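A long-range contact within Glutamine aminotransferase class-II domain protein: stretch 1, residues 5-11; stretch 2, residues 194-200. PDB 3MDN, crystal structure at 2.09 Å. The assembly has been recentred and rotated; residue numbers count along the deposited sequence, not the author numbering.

Stretch 1, residues 5-11: RWAAYHG
Stretch 2 194-200: GQTLYAA

Two extended segments of one chain, at least 185 residues apart in sequence where they touch, pack through their side chains. Stretch 1 is mainly a strand, and the chain turns a corner at Gly 11 (164/-153). Stretch 2 begins as a loop and becomes a strand at Leu 197 that continues beyond Ala 200. The strand axes come no closer than 8.2 Å, too far for backbone pairing. Their N-to-C directions differ by 145°, so the strands run roughly antiparallel but cross obliquely. The register is set by His 10 and Leu 197, whose CA atoms lie 6.5 Å apart. Together the stretches bury 256 Å².

Gly 194 opens stretch 2 and makes no contact. Its phi/psi of 89/-5 would jam a CB against the preceding carbonyl oxygen, so glycine suits this position.

Gln 195 has phi/psi -120/-41. Its CA-to-CB bond points away from stretch 1, with chi1 -84° (m), chi2 -103° (between wells) and chi3 -91°; the residue is exposed and touches a crystal neighbour. Its contribution is the backbone carbonyl. His 10 NE2 donates a hydrogen bond to Gln 195 O at 2.8 Å, with an N-H...O angle of 167°. The oxygen sits at the edge of the imidazole ring, near its plane, as a nearly straight bond from a ring nitrogen requires. This is the one hydrogen bond between the stretches. His 10 reaches it with chi1 -173° (t) and chi2 -64°, from a backbone at -145/112.

Thr 196 (-117/147) also points its CA-to-CB bond away, with chi1 -59° (m). Its backbone passes by the histidine, with Thr 196 CA 4.1 Å from His 10 NE2.

Leu 197 is buried and gives the largest covered area, 81 Å². Its backbone is at -112/135, its CA-to-CB bond points toward stretch 1, and its rotamer is t, p (167°, 64°). Leu 197 CB and Leu 197 N each lie 3.6 Å from His 10 CD2. Farther out, Leu 197 CD2 packs 3.9 Å from Ala 8 CB and 4.1 Å from the backbone atom Tyr 9 C. The CA-to-CB bond of Ala 8 (-132/153) points toward stretch 2, and its single methyl offers a small apolar surface to the leucine. That of Tyr 9 (-140/139) points away, with chi1 179° (t) and chi2 81°.

Tyr 198 (-121/155, chi1 -63°, m, chi2 98°) is out of reach, as expected from the alternation of a strand.

Ala 199 (-153/146) turns its methyl back toward stretch 1. Ala 199 CB meets Trp 6 CH2 at 4.5 Å, a loose apolar contact oblique to the indole. Trp 6 (-123/160) is buried, with chi1 64° (p) and chi2 -110°. Its long ring reaches the small alanine, while Trp 6 NE1 is hydrogen-bonded elsewhere in the structure.

The CA-to-CB bond of Ala 200 (-137/154) points away, and the residue makes no contact. Arg 5 (-34/124), modelled only to CB, and Ala 7 (-145/143) are likewise out of reach.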

# COMPACT_ATOMS: atom_id res chain seq x y z
N ARG D 5 6.83 7.14 19.41
CA ARG D 5 8.21 7.60 19.19
C ARG D 5 8.41 8.54 17.99
O ARG D 5 8.06 8.21 16.85
CB ARG D 5 9.14 6.39 19.05
N TRP D 6 8.96 9.73 18.24
CA TRP D 6 9.55 10.53 17.17
C TRP D 6 11.03 10.88 17.42
O TRP D 6 11.52 10.80 18.56
CB TRP D 6 8.70 11.76 16.84
CG TRP D 6 8.49 12.85 17.91
CD1 TRP D 6 7.32 13.14 18.57
CD2 TRP D 6 9.45 13.84 18.37
NE1 TRP D 6 7.48 14.23 19.40
CE2 TRP D 6 8.78 14.67 19.30
CE3 TRP D 6 10.78 14.11 18.07
CZ2 TRP D 6 9.42 15.74 19.95
CZ3 TRP D 6 11.41 15.17 18.70
CH2 TRP D 6 10.74 15.96 19.64
N ALA D 7 11.75 11.23 16.34
CA ALA D 7 13.13 11.68 16.45
C ALA D 7 13.46 12.76 15.42
O ALA D 7 12.98 12.71 14.28
CB ALA D 7 14.09 10.51 16.31
N ALA D 8 14.28 13.72 15.83
CA ALA D 8 14.71 14.82 14.97
C ALA D 8 16.22 15.01 15.05
O ALA D 8 16.84 14.71 16.07
CB ALA D 8 13.97 16.12 15.33
N TYR D 9 16.80 15.54 13.99
CA TYR D 9 18.24 15.68 13.92
C TYR D 9 18.65 17.00 13.28
O TYR D 9 18.04 17.44 12.32
CB TYR D 9 18.86 14.48 13.21
CG TYR D 9 20.37 14.57 13.10
CD1 TYR D 9 21.18 14.21 14.17
CD2 TYR D 9 20.98 15.02 11.92
CE1 TYR D 9 22.60 14.30 14.08
CE2 TYR D 9 22.39 15.12 11.82
CZ TYR D 9 23.18 14.76 12.93
OH TYR D 9 24.54 14.82 12.85
N HIS D 10 19.68 17.63 13.85
CA HIS D 10 20.24 18.87 13.32
C HIS D 10 21.78 18.88 13.53
O HIS D 10 22.26 18.89 14.68
CB HIS D 10 19.56 20.05 14.02
CG HIS D 10 19.92 21.40 13.47
ND1 HIS D 10 21.19 21.91 13.52
CD2 HIS D 10 19.15 22.36 12.91
CE1 HIS D 10 21.21 23.12 12.97
NE2 HIS D 10 19.98 23.40 12.57
N GLY D 11 22.55 18.81 12.44
CA GLY D 11 24.01 18.82 12.49
C GLY D 11 24.67 18.34 11.19
O GLY D 11 24.10 18.46 10.10
N GLY D 194 14.08 24.35 7.95
CA GLY D 194 15.18 23.92 7.11
C GLY D 194 16.51 24.55 7.44
O GLY D 194 17.52 24.17 6.86
N GLN D 195 16.52 25.49 8.38
CA GLN D 195 17.76 26.05 8.94
C GLN D 195 17.90 25.85 10.47
O GLN D 195 18.99 25.53 10.98
CB GLN D 195 17.85 27.54 8.62
CG GLN D 195 18.43 27.86 7.21
CD GLN D 195 19.90 28.33 7.32
OE1 GLN D 195 20.18 29.55 7.43
NE2 GLN D 195 20.83 27.37 7.34
N THR D 196 16.80 26.03 11.19
CA THR D 196 16.77 25.89 12.64
C THR D 196 15.84 24.75 12.98
O THR D 196 14.86 24.56 12.29
CB THR D 196 16.25 27.20 13.31
OG1 THR D 196 17.10 28.29 12.95
CG2 THR D 196 16.22 27.08 14.83
N LEU D 197 16.13 24.01 14.05
CA LEU D 197 15.25 22.93 14.47
C LEU D 197 14.63 23.37 15.80
O LEU D 197 15.34 23.87 16.68
CB LEU D 197 16.04 21.63 14.65
CG LEU D 197 15.29 20.50 15.38
CD1 LEU D 197 14.08 20.08 14.53
CD2 LEU D 197 16.20 19.26 15.66
N TYR D 198 13.32 23.18 15.95
CA TYR D 198 12.60 23.62 17.15
C TYR D 198 11.94 22.42 17.80
O TYR D 198 11.60 21.45 17.12
CB TYR D 198 11.48 24.61 16.81
CG TYR D 198 11.95 25.90 16.19
CD1 TYR D 198 11.92 26.07 14.81
CD2 TYR D 198 12.50 26.91 16.99
CE1 TYR D 198 12.36 27.25 14.23
CE2 TYR D 198 12.94 28.12 16.40
CZ TYR D 198 12.86 28.27 15.03
OH TYR D 198 13.32 29.42 14.43
N ALA D 199 11.70 22.52 19.10
CA ALA D 199 10.83 21.55 19.73
C ALA D 199 10.20 22.21 20.92
O ALA D 199 10.80 23.05 21.57
CB ALA D 199 11.63 20.31 20.15
N ALA D 200 8.96 21.85 21.21
CA ALA D 200 8.27 22.45 22.35
C ALA D 200 7.54 21.34 23.08
O ALA D 200 7.24 20.30 22.51
CB ALA D 200 7.28 23.53 21.88